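Local coordinates for protein cytochrome (Paracoccus pantotrophus, PDB 2XTS) that is the N-terminal, heme c-bearing part of SoxD in the sulfane dehydrogenase SoxCD and probably relays electrons released by oxidation of protein-bound sulfur, at residues T88-V93 against D108-I113; G33-G38 against I113-L118. One frame throughout, in Å; residues are numbered along the deposited sequence.

Contact 1 (T88-V93 against D108-I113); sequences TVYDYV and DDTYAI. With HEC (heme c), chain U.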
loop_
_atom_site.group_PDB
_atom_site.type_symbol
_atom_site.label_atom_id
_atom_site.label_comp_id
_atom_site.label_asym_id
_atom_site.label_seq_id
_atom_site.Cartn_x
_atom_site.Cartn_y
_atom_site.Cartn_z
ATOM N N THR D 88 -39.651 -3.783 3.188
ATOM C CA THR D 88 -38.500 -3.030 2.708
ATOM C C THR D 88 -38.849 -1.558 2.532
ATOM O O THR D 88 -38.019 -0.680 2.752
ATOM C CB THR D 88 -38.015 -3.610 1.389
ATOM O OG1 THR D 88 -38.008 -5.043 1.466
ATOM C CG2 THR D 88 -36.649 -3.073 1.004
ATOM N N VAL D 89 -40.070 -1.292 2.081
ATOM C CA VAL D 89 -40.508 0.086 1.865
ATOM C C VAL D 89 -40.502 0.856 3.189
ATOM O O VAL D 89 -39.910 1.916 3.323
ATOM C CB VAL D 89 -41.902 0.158 1.249
ATOM C CG1 VAL D 89 -42.304 1.609 0.978
ATOM C CG2 VAL D 89 -41.956 -0.659 -0.063
ATOM N N TYR D 90 -41.167 0.285 4.177
ATOM C CA TYR D 90 -41.222 0.900 5.472
ATOM C C TYR D 90 -39.828 1.153 6.011
ATOM O O TYR D 90 -39.482 2.243 6.473
ATOM C CB TYR D 90 -42.031 -0.009 6.435
ATOM C CG TYR D 90 -42.222 0.655 7.770
ATOM C CD1 TYR D 90 -41.173 0.736 8.677
ATOM C CD2 TYR D 90 -43.444 1.232 8.120
ATOM C CE1 TYR D 90 -41.324 1.388 9.899
ATOM C CE2 TYR D 90 -43.600 1.871 9.339
ATOM C CZ TYR D 90 -42.535 1.961 10.209
ATOM O OH TYR D 90 -42.694 2.584 11.420
ATOM N N ASP D 91 -39.044 0.092 6.023
ATOM C CA ASP D 91 -37.739 0.134 6.655
ATOM C C ASP D 91 -36.803 1.143 6.012
ATOM O O ASP D 91 -36.201 1.945 6.700
ATOM C CB ASP D 91 -37.200 -1.305 6.606
ATOM C CG ASP D 91 -35.914 -1.528 7.364
ATOM O OD1 ASP D 91 -35.348 -0.580 7.939
ATOM O OD2 ASP D 91 -35.473 -2.703 7.359
ATOM N N TYR D 92 -36.676 1.072 4.699
ATOM C CA TYR D 92 -35.779 1.944 3.991
ATOM C C TYR D 92 -36.214 3.410 4.166
ATOM O O TYR D 92 -35.383 4.291 4.399
ATOM C CB TYR D 92 -35.719 1.568 2.506
ATOM C CG TYR D 92 -34.788 2.442 1.694
ATOM C CD1 TYR D 92 -33.391 2.333 1.818
ATOM C CD2 TYR D 92 -35.274 3.436 0.861
ATOM C CE1 TYR D 92 -32.538 3.153 1.084
ATOM C CE2 TYR D 92 -34.409 4.221 0.139
ATOM C CZ TYR D 92 -33.044 4.084 0.257
ATOM O OH TYR D 92 -32.245 4.893 -0.508
ATOM N N VAL D 93 -37.509 3.690 4.001
ATOM C CA VAL D 93 -37.987 5.061 4.155
ATOM C C VAL D 93 -37.671 5.578 5.556
ATOM O O VAL D 93 -37.177 6.688 5.738
ATOM C CB VAL D 93 -39.495 5.173 3.824
ATOM C CG1 VAL D 93 -40.049 6.503 4.288
ATOM C CG2 VAL D 93 -39.738 4.979 2.329
ATOM N N ASP D 108 -45.653 6.546 12.823
ATOM C CA ASP D 108 -46.926 6.815 12.172
ATOM C C ASP D 108 -46.737 7.473 10.816
ATOM O O ASP D 108 -47.424 7.132 9.854
ATOM C CB ASP D 108 -47.814 7.687 13.052
ATOM C CG ASP D 108 -48.459 6.924 14.206
ATOM O OD1 ASP D 108 -48.394 5.675 14.253
ATOM O OD2 ASP D 108 -49.074 7.618 15.045
ATOM N N ASP D 109 -45.808 8.410 10.731
ATOM C CA ASP D 109 -45.501 9.062 9.462
ATOM C C ASP D 109 -45.099 8.028 8.405
ATOM O O ASP D 109 -45.458 8.129 7.236
ATOM C CB ASP D 109 -44.295 10.006 9.566
ATOM C CG ASP D 109 -44.538 11.255 10.361
ATOM O OD1 ASP D 109 -45.707 11.630 10.618
ATOM O OD2 ASP D 109 -43.507 11.875 10.744
ATOM N N THR D 110 -44.312 7.043 8.829
ATOM C CA THR D 110 -43.802 6.032 7.902
ATOM C C THR D 110 -44.908 5.104 7.439
ATOM O O THR D 110 -45.001 4.751 6.275
ATOM C CB THR D 110 -42.596 5.276 8.505
ATOM O OG1 THR D 110 -41.603 6.216 8.944
ATOM C CG2 THR D 110 -41.964 4.362 7.466
ATOM N N TYR D 111 -45.797 4.730 8.340
ATOM C CA TYR D 111 -46.981 3.976 7.907
ATOM C C TYR D 111 -47.814 4.747 6.899
ATOM O O TYR D 111 -48.274 4.195 5.906
ATOM C CB TYR D 111 -47.878 3.562 9.079
ATOM C CG TYR D 111 -47.389 2.369 9.875
ATOM C CD1 TYR D 111 -47.243 1.113 9.285
ATOM C CD2 TYR D 111 -47.053 2.500 11.214
ATOM C CE1 TYR D 111 -46.810 0.022 10.037
ATOM C CE2 TYR D 111 -46.605 1.431 11.959
ATOM C CZ TYR D 111 -46.482 0.198 11.368
ATOM O OH TYR D 111 -46.029 -0.861 12.119
ATOM N N ALA D 112 -48.042 6.029 7.180
ATOM C CA ALA D 112 -48.823 6.878 6.264
ATOM C C ALA D 112 -48.167 6.985 4.888
ATOM O O ALA D 112 -48.828 6.839 3.858
ATOM C CB ALA D 112 -49.035 8.254 6.852
ATOM N N ILE D 113 -46.866 7.250 4.867
ATOM C CA ILE D 113 -46.160 7.368 3.599
ATOM C C ILE D 113 -46.212 6.044 2.840
ATOM O O ILE D 113 -46.385 6.013 1.630
ATOM C CB ILE D 113 -44.693 7.835 3.807
ATOM C CG1 ILE D 113 -44.694 9.331 4.158
ATOM C CG2 ILE D 113 -43.825 7.536 2.576
ATOM C CD1 ILE D 113 -43.385 9.804 4.690
HETATM FE FE HEC U . -36.043 9.211 -1.777
HETATM C CHA HEC U . -34.448 6.492 -3.043
HETATM C CHB HEC U . -38.592 7.254 -0.747
HETATM C CHC HEC U . -37.406 11.862 -0.212
HETATM C CHD HEC U . -33.841 11.234 -3.316
HETATM N NA HEC U . -36.437 7.269 -1.878
HETATM C C1A HEC U . -35.687 6.301 -2.513
HETATM C C2A HEC U . -36.396 5.023 -2.473
HETATM C C3A HEC U . -37.559 5.232 -1.835
HETATM C C4A HEC U . -37.585 6.642 -1.452
HETATM C CMA HEC U . -38.654 4.204 -1.500
HETATM C CAA HEC U . -35.866 3.704 -3.087
HETATM C CBA HEC U . -36.180 3.614 -4.583
HETATM C CGA HEC U . -35.763 2.324 -5.218
HETATM O O1A HEC U . -34.795 1.727 -4.769
HETATM O O2A HEC U . -36.466 1.960 -6.192
HETATM N NB HEC U . -37.654 9.480 -0.661
HETATM C C1B HEC U . -38.588 8.550 -0.313
HETATM C C2B HEC U . -39.477 9.151 0.666
HETATM C C3B HEC U . -39.154 10.422 0.803
HETATM C C4B HEC U . -37.995 10.657 -0.003
HETATM C CMB HEC U . -40.721 8.388 1.198
HETATM C CAB HEC U . -39.804 11.454 1.732
HETATM C CBB HEC U . -39.841 10.913 3.183
HETATM N NC HEC U . -35.698 11.183 -1.757
HETATM C C1C HEC U . -36.393 12.149 -1.068
HETATM C C2C HEC U . -35.844 13.439 -1.364
HETATM C C3C HEC U . -34.888 13.246 -2.269
HETATM C C4C HEC U . -34.781 11.830 -2.528
HETATM C CMC HEC U . -36.390 14.781 -0.817
HETATM C CAC HEC U . -34.033 14.272 -3.006
HETATM C CBC HEC U . -33.295 15.367 -2.304
HETATM N ND HEC U . -34.439 8.923 -2.927
HETATM C C1D HEC U . -33.590 9.896 -3.401
HETATM C C2D HEC U . -32.445 9.339 -4.036
HETATM C C3D HEC U . -32.632 7.896 -3.928
HETATM C C4D HEC U . -33.879 7.706 -3.281
HETATM C CMD HEC U . -31.233 10.011 -4.662
HETATM C CAD HEC U . -31.657 6.840 -4.421
HETATM C CBD HEC U . -30.675 6.507 -3.296
HETATM C CGD HEC U . -29.666 5.476 -3.682
HETATM O O1D HEC U . -29.813 4.827 -4.738
HETATM O O2D HEC U . -28.775 5.203 -2.844
#
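The helix segments 88-93 and 108-113 run at 132° to each other, their axes 9.5 Å apart at closest, and aromatic contacts carry most of the meeting. Y90 has CG anti to the backbone N (chi1 -175°), which swings its ring across T110. There the T110 methyl CG2 sits over the middle of the Y90 ring, 3.5 Å from the centroid, in a CH-pi contact. Threonine suits the place because its two branches part company: CG2 meets the ring, while OG1 is hydrogen-bonded to S106 O and H94 ND1. The edge of Y90 turns to Y111, with CE2 above the centre of the Y111 ring; this edge-to-face pair is tilted, its planes at 56° and its centroids 4.8 Å apart. Y111 OH is held by R29 O. An alanine in place of Y90 would remove the ring shared by T110 and Y111 and would probably loosen the helix pair.

Apolar contacts continue toward the heme. V93 CG1 lies 4.3 Å from I113 CG2, and both beta-branched residues suit the place, bringing short apolar methyls to one heme methyl: I113 CG2 is 3.5 Å and V93 CG1 3.7 Å from HEC CMB. Nearby, Y92 CE2 approaches HEC C2A at 3.4 Å. Two helices joined by aromatic packing and lining one side of the heme pocket are consistent with the helical cytochrome c fold.

Contact 2 (G33-G38 against I113-L118); sequences GDVATG and ITAFLL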
loop_
_atom_site.group_PDB
_atom_site.type_symbol
_atom_site.label_atom_id
_atom_site.label_comp_id
_atom_site.label_asym_id
_atom_site.label_seq_id
_atom_site.Cartn_x
_atom_site.Cartn_y
_atom_site.Cartn_z
ATOM N N GLY D 33 -51.233 4.761 9.707
ATOM C CA GLY D 33 -51.256 5.908 8.822
ATOM C C GLY D 33 -52.115 5.654 7.610
ATOM O O GLY D 33 -52.125 4.526 7.089
ATOM N N ASP D 34 -52.812 6.687 7.143
ATOM C CA ASP D 34 -53.666 6.537 5.975
ATOM C C ASP D 34 -53.087 7.212 4.755
ATOM O O ASP D 34 -52.094 7.944 4.843
ATOM C CB ASP D 34 -55.114 6.958 6.252
ATOM C CG ASP D 34 -55.277 8.418 6.589
ATOM O OD1 ASP D 34 -54.378 9.235 6.365
ATOM O OD2 ASP D 34 -56.372 8.756 7.088
ATOM N N VAL D 35 -53.705 6.935 3.611
ATOM C CA VAL D 35 -53.246 7.467 2.326
ATOM C C VAL D 35 -53.214 8.996 2.325
ATOM O O VAL D 35 -52.231 9.587 1.888
ATOM C CB VAL D 35 -54.086 6.909 1.171
ATOM C CG1 VAL D 35 -53.758 7.611 -0.132
ATOM C CG2 VAL D 35 -53.897 5.396 1.072
ATOM N N ALA D 36 -54.269 9.635 2.819
ATOM C CA ALA D 36 -54.374 11.091 2.754
ATOM C C ALA D 36 -53.273 11.759 3.581
ATOM O O ALA D 36 -52.664 12.770 3.153
ATOM C CB ALA D 36 -55.774 11.587 3.199
ATOM N N THR D 37 -53.007 11.191 4.757
ATOM C CA THR D 37 -51.938 11.695 5.605
ATOM C C THR D 37 -50.577 11.483 4.922
ATOM O O THR D 37 -49.718 12.364 4.934
ATOM C CB THR D 37 -51.951 11.015 6.981
ATOM O OG1 THR D 37 -53.232 11.210 7.596
ATOM C CG2 THR D 37 -50.849 11.547 7.871
ATOM N N GLY D 38 -50.404 10.325 4.287
ATOM C CA GLY D 38 -49.189 10.036 3.549
ATOM C C GLY D 38 -48.965 10.998 2.400
ATOM O O GLY D 38 -47.826 11.409 2.154
ATOM N N ILE D 113 -46.866 7.250 4.867
ATOM C CA ILE D 113 -46.160 7.368 3.599
ATOM C C ILE D 113 -46.212 6.044 2.840
ATOM O O ILE D 113 -46.385 6.013 1.630
ATOM C CB ILE D 113 -44.693 7.835 3.807
ATOM C CG1 ILE D 113 -44.694 9.331 4.158
ATOM C CG2 ILE D 113 -43.825 7.536 2.576
ATOM C CD1 ILE D 113 -43.385 9.804 4.690
ATOM N N THR D 114 -46.039 4.936 3.553
ATOM C CA THR D 114 -46.095 3.625 2.922
ATOM C C THR D 114 -47.489 3.382 2.333
ATOM O O THR D 114 -47.607 2.899 1.221
ATOM C CB THR D 114 -45.664 2.507 3.900
ATOM O OG1 THR D 114 -44.331 2.757 4.354
ATOM C CG2 THR D 114 -45.657 1.160 3.239
ATOM N N ALA D 115 -48.541 3.765 3.052
ATOM C CA ALA D 115 -49.897 3.684 2.508
ATOM C C ALA D 115 -50.037 4.499 1.223
ATOM O O ALA D 115 -50.618 4.047 0.245
ATOM C CB ALA D 115 -50.918 4.156 3.547
ATOM N N PHE D 116 -49.494 5.713 1.230
ATOM C CA PHE D 116 -49.540 6.565 0.031
ATOM C C PHE D 116 -48.763 5.951 -1.150
ATOM O O PHE D 116 -49.180 6.065 -2.298
ATOM C CB PHE D 116 -48.976 7.963 0.346
ATOM C CG PHE D 116 -48.891 8.852 -0.850
ATOM C CD1 PHE D 116 -50.046 9.355 -1.423
ATOM C CD2 PHE D 116 -47.656 9.154 -1.421
ATOM C CE1 PHE D 116 -49.997 10.147 -2.541
ATOM C CE2 PHE D 116 -47.608 9.957 -2.567
ATOM C CZ PHE D 116 -48.787 10.452 -3.113
ATOM N N LEU D 117 -47.613 5.340 -0.878
ATOM C CA LEU D 117 -46.858 4.672 -1.944
ATOM C C LEU D 117 -47.647 3.475 -2.491
ATOM O O LEU D 117 -47.652 3.223 -3.688
ATOM C CB LEU D 117 -45.455 4.278 -1.460
ATOM C CG LEU D 117 -44.509 5.462 -1.233
ATOM C CD1 LEU D 117 -43.263 4.936 -0.559
ATOM C CD2 LEU D 117 -44.185 6.168 -2.543
ATOM N N LEU D 118 -48.332 2.735 -1.624
ATOM C CA LEU D 118 -49.218 1.670 -2.119
ATOM C C LEU D 118 -50.294 2.262 -3.035
ATOM O O LEU D 118 -50.573 1.739 -4.097
ATOM C CB LEU D 118 -49.879 0.921 -0.971
ATOM C CG LEU D 118 -48.982 -0.038 -0.212
ATOM C CD1 LEU D 118 -49.628 -0.467 1.096
ATOM C CD2 LEU D 118 -48.612 -1.250 -1.068
#
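Backbone meets backbone closely here. The chain leaves strand 32-34, which pairs antiparallel with strand 129-131, and turns at D34 into helix 35-45; the first turn of that helix lies against helix 107-120, with G38 CA only 4.0 Å from I113 CA and V35 CA 4.5 Å from F116 CA. Glycine at 38 makes this possible, for a CB there would fall 2.8 Å from F116 CB, a clash. As built, G38 C rests 3.7 Å from F116 CB.

D34 is the N-cap of the helix. Its OD1 accepts from T37 N at 2.9 Å and from T37 OG1 at 2.6 Å, both donors lying somewhat above the carboxylate plane, so that one oxygen gripped twice fixes the helix start.

Small and branched side chains fill the rest. A115, whose methyl points at the strand-to-helix turn, brings CB to 3.8 Å from G33 O. V35 splits its two methyls between A115 and F116: CG2 lies 3.6 Å from A115 O, while CG1 comes near F116 CD1. With CG anti to the backbone N (chi1 175°), F116 extends its ring beside V35 O and G38 C, and on to the ring of F42. Helix 35-45 crossing helix 107-120 closely at a glycine, beside an aromatic side chain, is consistent with the N- and C-terminal helix packing of the cytochrome c fold.

Helix 107-120 serves both contacts, whose centres lie about 9 Å apart, and contact 1 is nested within the chain loop that contact 2 closes. Successive residues Y111 and A112 both pack on 33-38, Y111 CB lying 3.6 Å from G33 N and A112 CB 3.6 Å from G38 N, while Y111 takes the edge of Y90. I113 belongs to both contacts, its backbone beside G38 and its side chain in the heme pocket, about 4 Å from that of C46, covalently bound to the heme. The side chain of V93 is about 5 Å from that of M97, an axial ligand of the heme iron. Contact 1 thus lines the pocket; contact 2, behind it, reaches the heme through I113.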